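Local coordinates for uncharacterized protein (Staphylococcus aureus subsp. aureus, PDB 3H04), which is of unknown function but has the alpha/beta-hydrolase fold and probably acts as a hydrolase, perhaps an esterase related to feruloyl esterases, at residues 39-44 with 186-191; 66-71 with 79-84; 249-254 with 260-265. All blocks are in the same frame, centred on the assembly; numbering follows the deposited sequence.

Interaction 1: residues 39-44 with 186-191; sequences GLMFGK and INMINI
Leu40 O accepts a probable backbone hydrogen bond from Leu70 N, which ties this loop to the one at 66-71; the side chain of Leu40 turns toward Ile189. No polar bond joins 39-44 to 186-191. The two touch through two apolar pairs, each joining a loop residue to the last turn of the short helix 185-189. In the first, Leu40 CD1 comes to 4.3 Å from Ile189 CG1, a loose contact of a methyl with a methylene. In the second, the methyl CE of Met41 presses on the root of Met188, with Met41 CE 3.5 Å from Met188 CB, tighter than usual for two carbons. Met41 CE is also 3.9 Å from Met188 CE. It can touch both ends of one side chain because Met188 folds back at its last torsion (chi3 75°), while Met41 runs out extended beyond CG and crosses it at about a right angle.

The loop follows an HGGG sequence ending at Gly39, which in related alpha/beta-hydrolases belongs to the oxyanion hole; a comparable role here is an inference. Gly39 and Leu40 both have positive phi, so the chain turns sharply at this point.

Polar groups of the loop are served from other parts of the chain: Gly39 O by Trp185 NE1, Leu40 N by Ser105 OG and Met41 O by Arg172 NE. With 144 Å² buried and no directional bond between the segments, the contact itself is van der Waals packing, while the polar bonds that fix the path of the loop go to other elements.

Interaction 2: residues 66-71 with 79-84; sequences SYRLLP and IEDVYA
Arg68 and Asp81 form a side-on, two-nitrogen salt bridge within a beta-alpha-beta crossover of the alpha/beta-hydrolase fold: 66-71 leaves strand 60-65, while helix 75-91, which contains 79-84, leads to the parallel strand 98-103. Arg68 NE reaches Asp81 OD2 at 2.9 Å, nearly straight (168°). The second prong, Arg68 NH2 to Asp81 OD1, is also 2.9 Å long and about equally straight. Both oxygens use their syn lone pairs, and the guanidinium and carboxylate planes differ by only 7°, as expected when both prongs form at once.

Asp81 OD2 has a further donor: Arg68 N, 3.0 Å from Asp81 OD2, approaches its anti lone pair. One carboxylate thus takes three N-H groups of a single residue, two from the side chain and one from the main chain, which fixes its rotation. The arginine can supply them all because the bend at chi3 (-75°) turns the guanidinium across toward Asp81, while the backbone N faces the same carboxylate from the other end of the residue. Burial probably strengthens the attraction between the two charges, and the three N-H groups would favour the ionised carboxylate.

Beside the ion pair lies an apolar patch. Tyr67 CB is 3.8 Å from Asp81 CB and equally 3.8 Å from Val82 CG2, and the side chains of Tyr67 and Val82 run side by side in the same direction. The ring of Tyr67 meets that methyl obliquely, then continues away from the helix to stack on His36 and touch Leu109 of helix 105-116. Val82 also packs on Ile35 of strand 30-35. Farther out, the remaining guanidinium nitrogen, Arg68 NH1, makes a second salt bridge, to Asp12 OD2.

Interaction 3: residues 249-254 with 260-265; sequences DFDRRP and TIYRKV
Phe250 CE1 lies 3.9 Å from Ile261 CD1, one residue into the segment; the two side chains come from opposite directions, and the methyl approaches the ring obliquely. CG of Phe250 is set between the backbone N and the carbonyl carbon (chi1 61°), which carries the ring out from the turn toward the helix. It also touches Ala215 and Cys217 of strand 212-217 and meets the ring of Phe125.

Asp251 follows, and its carboxylate is the polar centre of the contact. Tyr262 OH donates to Asp251 OD2 across 2.8 Å, arriving nearly along the C-O axis. The oxygen sits in the plane of the Tyr262 ring, at its edge, and the carboxylate is turned only 23° from that ring, whose stacking partner is Tyr52. Asp251 OD2 also pairs with Arg103 NH1 in a salt bridge, and Asp251 OD1 accepts a bond from Tyr126 OH. The two oxygens are thus gripped by three side chains, an arrangement likely to keep the buried acid ionised.

These residues follow His248, which, with Ser104 and Asp220, is arranged in a way consistent with the Ser-His-Asp triad of alpha/beta-hydrolases. The loop that presumably carries the catalytic histidine is thereby joined to the C-terminal helix 256-273.

Arg252 closes a type I beta turn begun at Asp249, with Arg252 N 2.9 Å from Asp249 O. Its side chain reaches back to the start of the turn: Arg252 NH2 bonds to Asp249 OD1 at 3.0 Å, while Arg252 NE meets Asp249 OD2, also at 3.0 Å, from above the carboxylate plane.

In the fold
From the N terminus, the loop after strand 30-35 supplies residues 39-44, which wait 142 residues for their partner 186-191 on helix 185-189. Within that long excursion the chain makes strand 60-65 and turns into helix 75-91, where interaction 2 closes a short loop of its own; it is therefore nested in interaction 1. The two are about 10 Å apart between centres and touch, Leu70 of 66-71 packing against Ile189. Interaction 3 comes later in series, closing the short connection from the loop after strand 238-243 to the first turns of helix 256-273, its centre about 25 Å from either of the others and across the middle of the chain.

Interaction 1: residues 39-44 with 186-191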
loop_
_atom_site.group_PDB
_atom_site.type_symbol
_atom_site.label_atom_id
_atom_site.label_comp_id
_atom_site.label_asym_id
_atom_site.label_seq_id
_atom_site.Cartn_x
_atom_site.Cartn_y
_atom_site.Cartn_z
ATOM N N GLY A 39 -6.509 1.398 -4.146
ATOM C CA GLY A 39 -6.250 1.478 -5.594
ATOM C C GLY A 39 -5.648 2.798 -6.071
ATOM O O GLY A 39 -5.768 3.136 -7.248
ATOM N N LEU A 40 -4.949 3.472 -5.161
ATOM C CA LEU A 40 -4.377 4.810 -5.304
ATOM C C LEU A 40 -5.434 5.920 -5.441
ATOM O O LEU A 40 -5.064 7.077 -5.692
ATOM C CB LEU A 40 -3.372 4.893 -6.488
ATOM C CG LEU A 40 -2.277 3.807 -6.570
ATOM C CD1 LEU A 40 -1.599 3.802 -7.979
ATOM C CD2 LEU A 40 -1.261 3.961 -5.427
ATOM N N MET A 41 -6.718 5.596 -5.258
ATOM C CA MET A 41 -7.807 6.534 -5.604
ATOM C C MET A 41 -8.729 6.874 -4.445
ATOM O O MET A 41 -9.440 7.906 -4.457
ATOM C CB MET A 41 -8.658 5.960 -6.743
ATOM C CG MET A 41 -7.946 5.651 -8.028
ATOM S SD MET A 41 -9.041 5.140 -9.438
ATOM C CE MET A 41 -7.860 5.473 -10.681
ATOM N N PHE A 42 -8.787 6.010 -3.434
ATOM C CA PHE A 42 -9.563 6.290 -2.271
ATOM C C PHE A 42 -8.846 5.758 -1.008
ATOM O O PHE A 42 -7.744 5.206 -1.067
ATOM C CB PHE A 42 -11.007 5.691 -2.381
ATOM C CG PHE A 42 -11.064 4.176 -2.324
ATOM C CD1 PHE A 42 -11.323 3.522 -1.138
ATOM C CD2 PHE A 42 -10.800 3.399 -3.489
ATOM C CE1 PHE A 42 -11.388 2.148 -1.073
ATOM C CE2 PHE A 42 -10.840 2.004 -3.443
ATOM C CZ PHE A 42 -11.120 1.371 -2.228
ATOM N N GLY A 43 -9.473 5.956 0.137
ATOM C CA GLY A 43 -8.963 5.391 1.382
ATOM C C GLY A 43 -8.517 6.476 2.355
ATOM O O GLY A 43 -8.840 7.701 2.198
ATOM N N LYS A 44 -7.868 6.028 3.406
ATOM C CA LYS A 44 -7.321 6.932 4.434
ATOM C C LYS A 44 -6.231 6.172 5.179
ATOM O O LYS A 44 -6.247 4.919 5.217
ATOM C CB LYS A 44 -8.397 7.400 5.418
ATOM C CG LYS A 44 -9.021 6.299 6.279
ATOM C CD LYS A 44 -10.254 6.819 7.095
ATOM C CE LYS A 44 -10.916 5.639 7.831
ATOM N NZ LYS A 44 -11.639 6.104 8.993
ATOM N N ILE A 186 -5.190 2.385 -15.646
ATOM C CA ILE A 186 -3.894 2.891 -16.134
ATOM C C ILE A 186 -3.995 4.324 -16.710
ATOM O O ILE A 186 -3.093 5.148 -16.561
ATOM C CB ILE A 186 -3.288 1.973 -17.207
ATOM C CG1 ILE A 186 -2.854 0.649 -16.596
ATOM C CG2 ILE A 186 -2.110 2.691 -17.919
ATOM C CD1 ILE A 186 -1.577 0.708 -15.787
ATOM N N ASN A 187 -5.126 4.641 -17.320
ATOM C CA ASN A 187 -5.333 5.974 -17.848
ATOM C C ASN A 187 -5.390 6.978 -16.721
ATOM O O ASN A 187 -4.823 8.069 -16.826
ATOM C CB ASN A 187 -6.643 6.029 -18.643
ATOM C CG ASN A 187 -6.682 5.026 -19.766
ATOM O OD1 ASN A 187 -6.661 5.397 -20.937
ATOM N ND2 ASN A 187 -6.719 3.738 -19.418
ATOM N N MET A 188 -6.050 6.600 -15.624
ATOM C CA MET A 188 -6.239 7.507 -14.481
ATOM C C MET A 188 -4.973 7.689 -13.627
ATOM O O MET A 188 -4.832 8.706 -12.952
ATOM C CB MET A 188 -7.479 7.101 -13.699
ATOM C CG MET A 188 -8.757 7.353 -14.561
ATOM S SD MET A 188 -10.238 6.412 -14.138
ATOM C CE MET A 188 -10.562 7.417 -12.667
ATOM N N ILE A 189 -4.028 6.753 -13.737
ATOM C CA ILE A 189 -2.665 6.905 -13.178
ATOM C C ILE A 189 -1.936 8.121 -13.790
ATOM O O ILE A 189 -1.178 8.792 -13.109
ATOM C CB ILE A 189 -1.892 5.572 -13.340
ATOM C CG1 ILE A 189 -2.203 4.669 -12.145
ATOM C CG2 ILE A 189 -0.383 5.780 -13.546
ATOM C CD1 ILE A 189 -2.054 3.212 -12.451
ATOM N N ASN A 190 -2.249 8.413 -15.054
ATOM C CA ASN A 190 -1.960 9.690 -15.709
ATOM C C ASN A 190 -0.441 9.945 -15.749
ATOM O O ASN A 190 0.038 10.955 -15.259
ATOM C CB ASN A 190 -2.708 10.848 -15.031
ATOM C CG ASN A 190 -2.696 12.121 -15.862
ATOM O OD1 ASN A 190 -2.494 12.074 -17.077
ATOM N ND2 ASN A 190 -2.890 13.270 -15.205
ATOM N N ILE A 191 0.305 8.978 -16.262
ATOM C CA ILE A 191 1.749 9.159 -16.425
ATOM C C ILE A 191 2.110 8.938 -17.862
ATOM O O ILE A 191 1.303 8.403 -18.611
ATOM C CB ILE A 191 2.603 8.259 -15.495
ATOM C CG1 ILE A 191 2.307 6.761 -15.725
ATOM C CG2 ILE A 191 2.499 8.786 -14.101
ATOM C CD1 ILE A 191 2.845 5.855 -14.689
#

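Interaction 2: residues 66-71 with 79-84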
loop_
_atom_site.group_PDB
_atom_site.type_symbol
_atom_site.label_atom_id
_atom_site.label_comp_id
_atom_site.label_asym_id
_atom_site.label_seq_id
_atom_site.Cartn_x
_atom_site.Cartn_y
_atom_site.Cartn_z
ATOM N N SER A 66 0.520 9.536 4.596
ATOM C CA SER A 66 -0.493 9.983 3.645
ATOM C C SER A 66 0.151 10.405 2.343
ATOM O O SER A 66 1.346 10.758 2.313
ATOM C CB SER A 66 -1.303 11.118 4.258
ATOM O OG SER A 66 -2.044 10.576 5.372
ATOM N N TYR A 67 -0.632 10.324 1.263
ATOM C CA TYR A 67 -0.204 10.801 -0.046
ATOM C C TYR A 67 -1.446 11.313 -0.771
ATOM O O TYR A 67 -2.550 10.875 -0.471
ATOM C CB TYR A 67 0.457 9.669 -0.853
ATOM C CG TYR A 67 -0.390 8.439 -0.945
ATOM C CD1 TYR A 67 -1.298 8.279 -1.996
ATOM C CD2 TYR A 67 -0.294 7.424 -0.012
ATOM C CE1 TYR A 67 -2.091 7.131 -2.084
ATOM C CE2 TYR A 67 -1.072 6.262 -0.101
ATOM C CZ TYR A 67 -1.960 6.139 -1.150
ATOM O OH TYR A 67 -2.758 5.043 -1.220
ATOM N N ARG A 68 -1.247 12.209 -1.738
ATOM C CA ARG A 68 -2.360 12.721 -2.548
ATOM C C ARG A 68 -2.888 11.621 -3.482
ATOM O O ARG A 68 -2.155 10.802 -4.013
ATOM C CB ARG A 68 -1.934 14.011 -3.261
ATOM C CG ARG A 68 -1.924 15.228 -2.316
ATOM C CD ARG A 68 -1.309 16.465 -2.970
ATOM N NE ARG A 68 0.144 16.385 -3.053
ATOM C CZ ARG A 68 0.898 17.373 -3.524
ATOM N NH1 ARG A 68 0.330 18.496 -3.988
ATOM N NH2 ARG A 68 2.205 17.244 -3.552
ATOM N N LEU A 69 -4.192 11.568 -3.654
ATOM C CA LEU A 69 -4.794 10.515 -4.427
ATOM C C LEU A 69 -4.984 10.824 -5.898
ATOM O O LEU A 69 -5.153 12.002 -6.306
ATOM C CB LEU A 69 -6.150 10.187 -3.804
ATOM C CG LEU A 69 -6.125 9.789 -2.323
ATOM C CD1 LEU A 69 -7.560 9.790 -1.696
ATOM C CD2 LEU A 69 -5.374 8.479 -2.035
ATOM N N LEU A 70 -5.025 9.757 -6.702
ATOM C CA LEU A 70 -5.580 9.871 -8.060
ATOM C C LEU A 70 -7.091 10.098 -7.968
ATOM O O LEU A 70 -7.708 9.652 -7.033
ATOM C CB LEU A 70 -5.305 8.634 -8.892
ATOM C CG LEU A 70 -3.924 7.996 -8.952
ATOM C CD1 LEU A 70 -4.167 6.632 -9.586
ATOM C CD2 LEU A 70 -2.969 8.830 -9.745
ATOM N N PRO A 71 -7.702 10.773 -8.962
ATOM C CA PRO A 71 -7.092 11.263 -10.193
ATOM C C PRO A 71 -6.667 12.728 -10.150
ATOM O O PRO A 71 -6.263 13.268 -11.165
ATOM C CB PRO A 71 -8.235 11.087 -11.188
ATOM C CG PRO A 71 -9.448 11.485 -10.373
ATOM C CD PRO A 71 -9.175 10.830 -9.023
ATOM N N ILE A 79 4.207 9.033 -5.820
ATOM C CA ILE A 79 5.526 8.523 -5.504
ATOM C C ILE A 79 6.357 9.616 -4.848
ATOM O O ILE A 79 7.063 9.370 -3.857
ATOM C CB ILE A 79 6.205 7.952 -6.741
ATOM C CG1 ILE A 79 5.402 6.698 -7.191
ATOM C CG2 ILE A 79 7.693 7.612 -6.465
ATOM C CD1 ILE A 79 5.852 6.131 -8.532
ATOM N N GLU A 80 6.226 10.835 -5.349
ATOM C CA GLU A 80 6.943 11.959 -4.728
ATOM C C GLU A 80 6.467 12.206 -3.288
ATOM O O GLU A 80 7.270 12.437 -2.410
ATOM C CB GLU A 80 6.826 13.250 -5.570
ATOM C CG GLU A 80 7.764 13.257 -6.744
ATOM C CD GLU A 80 7.613 14.468 -7.668
ATOM O OE1 GLU A 80 6.892 15.451 -7.305
ATOM O OE2 GLU A 80 8.246 14.409 -8.764
ATOM N N ASP A 81 5.152 12.158 -3.054
ATOM C CA ASP A 81 4.606 12.345 -1.693
ATOM C C ASP A 81 5.059 11.232 -0.753
ATOM O O ASP A 81 5.412 11.461 0.395
ATOM C CB ASP A 81 3.042 12.372 -1.729
ATOM C CG ASP A 81 2.449 13.696 -2.270
ATOM O OD1 ASP A 81 3.213 14.655 -2.575
ATOM O OD2 ASP A 81 1.181 13.773 -2.373
ATOM N N VAL A 82 4.937 9.990 -1.211
ATOM C CA VAL A 82 5.327 8.831 -0.428
ATOM C C VAL A 82 6.824 8.915 0.002
ATOM O O VAL A 82 7.169 8.723 1.166
ATOM C CB VAL A 82 5.018 7.526 -1.239
ATOM C CG1 VAL A 82 5.744 6.329 -0.626
ATOM C CG2 VAL A 82 3.463 7.311 -1.319
ATOM N N TYR A 83 7.706 9.222 -0.938
ATOM C CA TYR A 83 9.135 9.312 -0.636
ATOM C C TYR A 83 9.460 10.541 0.240
ATOM O O TYR A 83 10.347 10.478 1.067
ATOM C CB TYR A 83 9.951 9.335 -1.931
ATOM C CG TYR A 83 10.016 8.046 -2.756
ATOM C CD1 TYR A 83 9.145 6.978 -2.548
ATOM C CD2 TYR A 83 10.946 7.934 -3.796
ATOM C CE1 TYR A 83 9.249 5.804 -3.331
ATOM C CE2 TYR A 83 11.025 6.823 -4.585
ATOM C CZ TYR A 83 10.203 5.747 -4.340
ATOM O OH TYR A 83 10.293 4.645 -5.123
ATOM N N ALA A 84 8.732 11.651 0.076
ATOM C CA ALA A 84 8.951 12.835 0.942
ATOM C C ALA A 84 8.515 12.469 2.369
ATOM O O ALA A 84 9.199 12.785 3.310
ATOM C CB ALA A 84 8.201 14.054 0.448
#

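Interaction 3: residues 249-254 with 260-265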
loop_
_atom_site.group_PDB
_atom_site.type_symbol
_atom_site.label_atom_id
_atom_site.label_comp_id
_atom_site.label_asym_id
_atom_site.label_seq_id
_atom_site.Cartn_x
_atom_site.Cartn_y
_atom_site.Cartn_z
ATOM N N ASP A 249 -9.167 -8.184 0.567
ATOM C CA ASP A 249 -8.783 -7.765 1.928
ATOM C C ASP A 249 -9.327 -8.740 2.988
ATOM O O ASP A 249 -10.348 -8.516 3.677
ATOM C CB ASP A 249 -9.111 -6.275 2.180
ATOM C CG ASP A 249 -10.570 -5.916 1.875
ATOM O OD1 ASP A 249 -11.163 -6.555 0.962
ATOM O OD2 ASP A 249 -11.127 -5.037 2.588
ATOM N N PHE A 250 -8.616 -9.854 3.098
ATOM C CA PHE A 250 -9.021 -10.947 3.990
ATOM C C PHE A 250 -9.076 -10.504 5.462
ATOM O O PHE A 250 -9.728 -11.162 6.271
ATOM C CB PHE A 250 -8.032 -12.138 3.882
ATOM C CG PHE A 250 -6.609 -11.795 4.286
ATOM C CD1 PHE A 250 -6.205 -11.835 5.635
ATOM C CD2 PHE A 250 -5.668 -11.453 3.337
ATOM C CE1 PHE A 250 -4.914 -11.495 6.004
ATOM C CE2 PHE A 250 -4.361 -11.108 3.709
ATOM C CZ PHE A 250 -3.984 -11.119 5.031
ATOM N N ASP A 251 -8.360 -9.413 5.763
ATOM C CA ASP A 251 -8.263 -8.809 7.090
ATOM C C ASP A 251 -9.215 -7.650 7.295
ATOM O O ASP A 251 -9.066 -6.883 8.239
ATOM C CB ASP A 251 -6.826 -8.337 7.350
ATOM C CG ASP A 251 -6.348 -7.264 6.347
ATOM O OD1 ASP A 251 -6.858 -7.190 5.189
ATOM O OD2 ASP A 251 -5.398 -6.541 6.713
ATOM N N ARG A 252 -10.199 -7.509 6.434
ATOM C CA ARG A 252 -11.196 -6.454 6.637
ATOM C C ARG A 252 -11.739 -6.487 8.090
ATOM O O ARG A 252 -11.882 -5.424 8.720
ATOM C CB ARG A 252 -12.320 -6.604 5.637
ATOM C CG ARG A 252 -13.416 -5.620 5.806
ATOM C CD ARG A 252 -14.467 -5.871 4.788
ATOM N NE ARG A 252 -13.936 -5.858 3.416
ATOM C CZ ARG A 252 -14.680 -6.153 2.363
ATOM N NH1 ARG A 252 -15.986 -6.426 2.545
ATOM N NH2 ARG A 252 -14.145 -6.156 1.142
ATOM N N ARG A 253 -12.023 -7.684 8.621
ATOM C CA ARG A 253 -12.375 -7.860 10.052
ATOM C C ARG A 253 -11.344 -8.641 10.862
ATOM O O ARG A 253 -10.749 -9.607 10.379
ATOM C CB ARG A 253 -13.710 -8.558 10.169
ATOM C CG ARG A 253 -14.802 -7.756 9.534
ATOM C CD ARG A 253 -15.877 -8.591 8.977
ATOM N NE ARG A 253 -16.724 -9.072 10.044
ATOM C CZ ARG A 253 -18.020 -8.816 10.185
ATOM N NH1 ARG A 253 -18.688 -8.077 9.307
ATOM N NH2 ARG A 253 -18.662 -9.355 11.215
ATOM N N PRO A 254 -11.159 -8.271 12.124
ATOM C CA PRO A 254 -10.096 -8.927 12.880
ATOM C C PRO A 254 -10.451 -10.340 13.334
ATOM O O PRO A 254 -10.421 -10.644 14.553
ATOM C CB PRO A 254 -9.859 -7.955 14.052
ATOM C CG PRO A 254 -10.920 -6.897 13.948
ATOM C CD PRO A 254 -11.893 -7.285 12.931
ATOM N N THR A 260 -3.907 -14.196 13.394
ATOM C CA THR A 260 -2.784 -15.121 13.303
ATOM C C THR A 260 -1.710 -14.678 12.325
ATOM O O THR A 260 -0.516 -14.782 12.613
ATOM C CB THR A 260 -3.293 -16.533 12.969
ATOM O OG1 THR A 260 -3.991 -16.987 14.112
ATOM C CG2 THR A 260 -2.173 -17.486 12.631
ATOM N N ILE A 261 -2.146 -14.211 11.170
ATOM C CA ILE A 261 -1.256 -13.647 10.161
ATOM C C ILE A 261 -0.520 -12.383 10.660
ATOM O O ILE A 261 0.666 -12.256 10.448
ATOM C CB ILE A 261 -2.023 -13.408 8.824
ATOM C CG1 ILE A 261 -2.367 -14.813 8.236
ATOM C CG2 ILE A 261 -1.164 -12.539 7.823
ATOM C CD1 ILE A 261 -3.247 -14.833 6.977
ATOM N N TYR A 262 -1.210 -11.491 11.346
ATOM C CA TYR A 262 -0.567 -10.326 11.980
ATOM C C TYR A 262 0.479 -10.725 13.016
ATOM O O TYR A 262 1.525 -10.096 13.094
ATOM C CB TYR A 262 -1.593 -9.322 12.601
ATOM C CG TYR A 262 -2.144 -8.348 11.581
ATOM C CD1 TYR A 262 -3.286 -8.647 10.837
ATOM C CD2 TYR A 262 -1.488 -7.157 11.308
ATOM C CE1 TYR A 262 -3.760 -7.758 9.857
ATOM C CE2 TYR A 262 -1.948 -6.246 10.332
ATOM C CZ TYR A 262 -3.098 -6.568 9.602
ATOM O OH TYR A 262 -3.573 -5.720 8.638
ATOM N N ARG A 263 0.197 -11.756 13.808
ATOM C CA ARG A 263 1.198 -12.270 14.741
ATOM C C ARG A 263 2.397 -12.858 14.008
ATOM O O ARG A 263 3.504 -12.633 14.423
ATOM C CB ARG A 263 0.610 -13.305 15.682
ATOM C CG ARG A 263 -0.286 -12.663 16.721
ATOM C CD ARG A 263 -0.716 -13.689 17.737
ATOM N NE ARG A 263 -1.784 -13.192 18.601
ATOM C CZ ARG A 263 -1.644 -12.255 19.541
ATOM N NH1 ARG A 263 -0.480 -11.653 19.758
ATOM N NH2 ARG A 263 -2.698 -11.921 20.285
ATOM N N LYS A 264 2.164 -13.523 12.879
ATOM C CA LYS A 264 3.254 -13.988 12.028
ATOM C C LYS A 264 4.083 -12.828 11.434
ATOM O O LYS A 264 5.281 -12.967 11.240
ATOM C CB LYS A 264 2.723 -14.840 10.874
ATOM C CG LYS A 264 2.111 -16.152 11.251
ATOM C CD LYS A 264 1.639 -16.834 9.997
ATOM C CE LYS A 264 1.155 -18.228 10.269
ATOM N NZ LYS A 264 2.277 -19.119 10.249
ATOM N N VAL A 265 3.438 -11.696 11.180
ATOM C CA VAL A 265 4.148 -10.520 10.707
ATOM C C VAL A 265 5.182 -10.083 11.746
ATOM O O VAL A 265 6.365 -9.883 11.434
ATOM C CB VAL A 265 3.189 -9.368 10.353
ATOM C CG1 VAL A 265 3.950 -8.052 10.264
ATOM C CG2 VAL A 265 2.478 -9.680 9.020
#